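Local atomic coordinates of lysine cyclodeaminase (Streptomyces pristinaespiralis, PDB entry 5YU3), a protein that probably converts L-lysine to L-pipecolic acid, releasing ammonia, with bound nicotinamide-adenine-dinucleotide as its cofactor. Residues P83-P86 with A87-L91; L243-G246 with L247-A251. All coordinates share one frame; numbering follows the deposited sequence.

Contact 1: residues P83-P86 with A87-L91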
ATOM      1  N   PRO A  83      13.451  -0.970  14.517  1.00 17.17           N
ATOM      2  CA  PRO A  83      14.647  -0.377  15.136  1.00 17.87           C
ATOM      3  C   PRO A  83      15.667  -1.380  15.636  1.00 19.69           C
ATOM      4  O   PRO A  83      16.778  -0.965  15.993  1.00 20.33           O
ATOM      5  CB  PRO A  83      14.071   0.449  16.289  1.00 19.35           C
ATOM      6  CG  PRO A  83      12.572  -0.109  16.450  1.00 19.98           C
ATOM      7  CD  PRO A  83      12.207  -0.570  15.270  1.00 15.92           C
ATOM      8  N   ALA A  84      15.347  -2.667  15.684  1.00 18.42           N
ATOM      9  CA  ALA A  84      16.349  -3.678  15.981  1.00 19.95           C
ATOM     10  C   ALA A  84      17.099  -4.143  14.741  1.00 21.66           C
ATOM     11  O   ALA A  84      18.024  -4.947  14.872  1.00 21.39           O
ATOM     12  CB  ALA A  84      15.713  -4.889  16.672  1.00 20.82           C
ATOM     13  N   ASN A  85      16.729  -3.662  13.549  1.00 19.06           N
ATOM     14  CA  ASN A  85      17.390  -4.122  12.328  1.00 17.96           C
ATOM     15  C   ASN A  85      18.904  -3.946  12.363  1.00 19.85           C
ATOM     16  O   ASN A  85      19.618  -4.907  12.032  1.00 20.64           O
ATOM     17  CB  ASN A  85      16.791  -3.407  11.108  1.00 17.16           C
ATOM     18  CG  ASN A  85      15.667  -4.199  10.461  1.00 17.61           C
ATOM     19  OD1 ASN A  85      15.239  -5.223  10.987  1.00 18.05           O
ATOM     20  ND2 ASN A  85      15.183  -3.721   9.313  1.00 16.62           N
ATOM     21  N   PRO A  86      19.458  -2.780  12.726  1.00 19.29           N
ATOM     22  CA  PRO A  86      20.926  -2.631  12.651  1.00 19.65           C
ATOM     23  C   PRO A  86      21.675  -3.616  13.529  1.00 21.42           C
ATOM     24  O   PRO A  86      22.569  -4.327  13.043  1.00 22.26           O
ATOM     25  CB  PRO A  86      21.144  -1.170  13.064  1.00 20.06           C
ATOM     26  CG  PRO A  86      19.735  -0.503  12.656  1.00 20.00           C
ATOM     27  CD  PRO A  86      18.845  -1.412  12.969  1.00 20.72           C
ATOM     28  N   ALA A  87      21.304  -3.704  14.808  1.00 22.20           N
ATOM     29  CA  ALA A  87      22.029  -4.549  15.754  1.00 24.64           C
ATOM     30  C   ALA A  87      21.800  -6.030  15.485  1.00 28.59           C
ATOM     31  O   ALA A  87      22.735  -6.832  15.585  1.00 29.31           O
ATOM     32  CB  ALA A  87      21.616  -4.201  17.188  1.00 24.86           C
ATOM     33  N   ARG A  88      20.567  -6.418  15.155  1.00 24.00           N
ATOM     34  CA  ARG A  88      20.236  -7.838  15.038  1.00 25.81           C
ATOM     35  C   ARG A  88      20.537  -8.428  13.665  1.00 28.85           C
ATOM     36  O   ARG A  88      20.949  -9.590  13.578  1.00 29.16           O
ATOM     37  CB  ARG A  88      18.759  -8.063  15.355  1.00 25.88           C
ATOM     38  CG  ARG A  88      18.419  -7.934  16.812  1.00 34.68           C
ATOM     39  CD  ARG A  88      17.336  -8.918  17.155  1.00 42.14           C
ATOM     40  NE  ARG A  88      16.946  -8.831  18.554  1.00 49.62           N
ATOM     41  CZ  ARG A  88      16.213  -9.749  19.167  1.00 48.99           C
ATOM     42  NH1 ARG A  88      15.802 -10.817  18.494  1.00 48.98           N
ATOM     43  NH2 ARG A  88      15.895  -9.601  20.448  1.00 54.32           N
ATOM     44  N   PHE A  89      20.323  -7.673  12.584  1.00 26.30           N
ATOM     45  CA  PHE A  89      20.401  -8.223  11.238  1.00 25.84           C
ATOM     46  C   PHE A  89      21.352  -7.477  10.314  1.00 25.47           C
ATOM     47  O   PHE A  89      21.504  -7.883   9.158  1.00 25.91           O
ATOM     48  CB  PHE A  89      19.003  -8.253  10.596  1.00 25.10           C
ATOM     49  CG  PHE A  89      17.979  -8.993  11.411  1.00 27.07           C
ATOM     50  CD1 PHE A  89      18.036 -10.376  11.527  1.00 29.83           C
ATOM     51  CD2 PHE A  89      16.966  -8.315  12.064  1.00 23.96           C
ATOM     52  CE1 PHE A  89      17.096 -11.062  12.281  1.00 28.98           C
ATOM     53  CE2 PHE A  89      16.027  -8.994  12.821  1.00 27.34           C
ATOM     54  CZ  PHE A  89      16.093 -10.371  12.929  1.00 29.56           C
ATOM     55  N   GLY A  90      21.983  -6.399  10.770  1.00 24.48           N
ATOM     56  CA  GLY A  90      22.804  -5.612   9.871  1.00 23.37           C
ATOM     57  C   GLY A  90      22.027  -4.919   8.781  1.00 23.65           C
ATOM     58  O   GLY A  90      22.588  -4.596   7.728  1.00 24.14           O
ATOM     59  N   LEU A  91      20.741  -4.691   9.001  1.00 20.03           N
ATOM     60  CA  LEU A  91      19.870  -4.017   8.058  1.00 19.05           C
ATOM     61  C   LEU A  91      19.507  -2.641   8.586  1.00 17.40           C
ATOM     62  O   LEU A  91      19.551  -2.397   9.796  1.00 18.45           O
ATOM     63  CB  LEU A  91      18.588  -4.833   7.823  1.00 19.78           C
ATOM     64  CG  LEU A  91      18.706  -6.090   6.949  1.00 19.75           C
ATOM     65  CD1 LEU A  91      17.452  -6.940   7.050  1.00 20.46           C
ATOM     66  CD2 LEU A  91      18.981  -5.706   5.496  1.00 22.32           C
TER
HETATM   67  O   HOH W   1      19.439  -1.842  16.308  1.00 23.02           O

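Contact 2: residues L243-G246 with L247-A251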
ATOM      1  N   LEU A 243      10.491  15.613  22.022  1.00 17.28           N
ATOM      2  CA  LEU A 243      10.809  16.899  22.621  1.00 16.79           C
ATOM      3  C   LEU A 243      10.040  17.105  23.927  1.00 19.33           C
ATOM      4  O   LEU A 243       8.965  16.529  24.132  1.00 19.36           O
ATOM      5  CB  LEU A 243      10.487  18.066  21.679  1.00 19.01           C
ATOM      6  CG  LEU A 243      11.222  18.112  20.339  1.00 15.72           C
ATOM      7  CD1 LEU A 243      10.843  19.374  19.560  1.00 17.97           C
ATOM      8  CD2 LEU A 243      12.725  18.069  20.579  1.00 17.24           C
ATOM      9  N   PRO A 244      10.561  17.928  24.826  1.00 17.53           N
ATOM     10  CA  PRO A 244       9.842  18.183  26.078  1.00 21.56           C
ATOM     11  C   PRO A 244       8.670  19.122  25.852  1.00 19.85           C
ATOM     12  O   PRO A 244       8.753  20.077  25.076  1.00 22.58           O
ATOM     13  CB  PRO A 244      10.914  18.807  26.975  1.00 23.18           C
ATOM     14  CG  PRO A 244      12.058  19.280  25.954  1.00 26.38           C
ATOM     15  CD  PRO A 244      11.890  18.638  24.821  1.00 20.24           C
ATOM     16  N   LEU A 245       7.556  18.829  26.530  1.00 21.47           N
ATOM     17  CA  LEU A 245       6.348  19.630  26.352  1.00 21.74           C
ATOM     18  C   LEU A 245       6.617  21.109  26.604  1.00 21.55           C
ATOM     19  O   LEU A 245       6.146  21.974  25.852  1.00 24.63           O
ATOM     20  CB  LEU A 245       5.242  19.128  27.289  1.00 26.58           C
ATOM     21  CG  LEU A 245       3.946  19.943  27.252  1.00 29.95           C
ATOM     22  CD1 LEU A 245       3.313  19.910  25.856  1.00 29.58           C
ATOM     23  CD2 LEU A 245       2.963  19.455  28.324  1.00 30.35           C
ATOM     24  N   GLY A 246       7.383  21.418  27.650  1.00 24.72           N
ATOM     25  CA  GLY A 246       7.630  22.814  27.986  1.00 28.56           C
ATOM     26  C   GLY A 246       8.290  23.573  26.855  1.00 28.21           C
ATOM     27  O   GLY A 246       7.915  24.708  26.550  1.00 28.26           O
ATOM     28  N   LEU A 247       9.270  22.943  26.200  1.00 25.60           N
ATOM     29  CA  LEU A 247       9.897  23.531  25.023  1.00 25.78           C
ATOM     30  C   LEU A 247       8.887  23.719  23.891  1.00 22.70           C
ATOM     31  O   LEU A 247       8.814  24.788  23.276  1.00 23.47           O
ATOM     32  CB  LEU A 247      11.057  22.632  24.582  1.00 27.58           C
ATOM     33  CG  LEU A 247      12.155  23.148  23.665  1.00 30.53           C
ATOM     34  CD1 LEU A 247      13.410  22.295  23.844  1.00 29.67           C
ATOM     35  CD2 LEU A 247      11.691  23.106  22.214  1.00 32.07           C
ATOM     36  N   LEU A 248       8.110  22.679  23.596  1.00 21.53           N
ATOM     37  CA  LEU A 248       7.123  22.749  22.520  1.00 21.04           C
ATOM     38  C   LEU A 248       6.136  23.892  22.739  1.00 24.70           C
ATOM     39  O   LEU A 248       5.774  24.610  21.796  1.00 23.42           O
ATOM     40  CB  LEU A 248       6.377  21.419  22.445  1.00 25.59           C
ATOM     41  CG  LEU A 248       6.120  20.639  21.161  1.00 34.07           C
ATOM     42  CD1 LEU A 248       7.298  20.656  20.202  1.00 24.54           C
ATOM     43  CD2 LEU A 248       5.780  19.208  21.580  1.00 28.27           C
ATOM     44  N   GLU A 249       5.687  24.072  23.983  1.00 25.28           N
ATOM     45  CA  GLU A 249       4.708  25.108  24.282  1.00 26.76           C
ATOM     46  C   GLU A 249       5.278  26.507  24.104  1.00 27.77           C
ATOM     47  O   GLU A 249       4.512  27.447  23.872  1.00 33.55           O
ATOM     48  CB  GLU A 249       4.171  24.917  25.703  1.00 31.34           C
ATOM     49  CG  GLU A 249       3.300  23.676  25.844  1.00 31.57           C
ATOM     50  CD  GLU A 249       2.832  23.432  27.275  1.00 39.17           C
ATOM     51  OE1 GLU A 249       3.559  23.804  28.224  1.00 40.31           O
ATOM     52  OE2 GLU A 249       1.737  22.854  27.446  1.00 41.43           O
ATOM     53  N   ARG A 250       6.597  26.668  24.189  1.00 20.21           N
ATOM     54  CA  ARG A 250       7.214  27.965  23.946  1.00 23.92           C
ATOM     55  C   ARG A 250       7.604  28.183  22.491  1.00 24.24           C
ATOM     56  O   ARG A 250       8.054  29.280  22.146  1.00 24.45           O
ATOM     57  CB  ARG A 250       8.463  28.134  24.818  1.00 23.74           C
ATOM     58  CG  ARG A 250       8.178  28.275  26.299  1.00 28.35           C
ATOM     59  CD  ARG A 250       9.451  28.646  27.055  1.00 29.62           C
ATOM     60  NE  ARG A 250      10.404  27.536  27.130  1.00 30.55           N
ATOM     61  CZ  ARG A 250      10.328  26.547  28.020  1.00 31.72           C
ATOM     62  NH1 ARG A 250       9.343  26.527  28.909  1.00 34.74           N
ATOM     63  NH2 ARG A 250      11.237  25.576  28.029  1.00 30.40           N
ATOM     64  N   ALA A 251       7.458  27.175  21.636  1.00 20.35           N
ATOM     65  CA  ALA A 251       7.979  27.234  20.279  1.00 19.19           C
ATOM     66  C   ALA A 251       6.917  27.664  19.281  1.00 22.91           C
ATOM     67  O   ALA A 251       5.714  27.469  19.495  1.00 20.86           O
ATOM     68  CB  ALA A 251       8.533  25.871  19.842  1.00 19.24           C
TER

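Contact 1: residues P83-P86 with A87-L91
R88 N bonds A84 O at 3.0 Å, and F89 N bonds N85 O at 2.9 Å, backbone hydrogen bonds that make one short helix. G90 N bonds P86 O, while L91 N folds back to N85 O at 3.2 Å; this carbonyl is thus gripped by two amides, from opposite faces of its plane. G90, with its positive phi (66°), turns the chain out of the helix, a conformation that residues with a CB adopt less readily. At the start of the helix a water donates a hydrogen bond to P83 O and accepts one from A87 N.

Among the side chains, the amide of N85 stands 86° to the ring of F89, with OD1 3.7 Å from CD2. N85 ND2 bonds P92 O of its own chain and T105 O of the second subunit; the two N-H groups of the amide allow both. P86 CG lies 3.4 Å from L91 O; with no N-H, proline suits the first turn of the helix. An alanine here would lack CG and CD, and is likely to open a gap beside L91 O. R88 CG, anti to its own carbonyl carbon (chi1 -73°), is thereby brought to A84 CB at 4.1 Å.

A buried amide bonded both to its own chain and to the second subunit suggests that the dimer interface helps to hold this small helix in place.

Contact 2: residues L243-G246 with L247-A251
From P244, which holds the N-cap position, to R250, a helix of under two turns is built on three backbone bonds. L248 N meets P244 O at 3.1 Å and E249 N meets L245 O at 2.8 Å, both nearly straight, whereas R250 N to G246 O is weak at 3.3 Å, as the helix runs out. Proline suits the cap, where its hydrogen-free nitrogen is not needed as a donor.

One face is apolar. L243 CD1 meets L248 CD1 at 3.8 Å, the two leucines crossing at about a right angle, and the P244 ring sets CG against CB of L247. On the outer side E249 OE2 lies 3.7 Å from L245 CG. A bend at chi3 (-71°) folds R250 back, placing its guanidinium face on G246 O, 3.3 Å from the plane and over its centre; NH2 meanwhile forms a salt bridge with D221. A CB at G246 would lie about 3.7 Å from R250 NH1, so glycine leaves room.

Buried L243 packs on strands 229-232 and 297-300; L247, in the helix itself, touches I230. In chain order the helix lies between strand 229-232 and edge strand 252-255 of the parallel sheet.

Overall arrangement
Contact 1 and contact 2 are two short helices, far apart in the chain, with centres 32 Å apart and nearest atoms about 17 Å apart. They stand at different distances from the cofactor. Helix 85-89 of contact 1 follows strand 73-81 of the mixed sheet, and the side chain of P86 comes within about 4 Å of NAD; bound proline is about 12 Å from the side chain of N85. Contact 2 belongs to the parallel, Rossmann-like sheet, its L243 side chain about 11 Å from NAD and about 8 Å from the sodium ion, whose site includes A232. Contact 1 also meets the second subunit, which contact 2 does not touch.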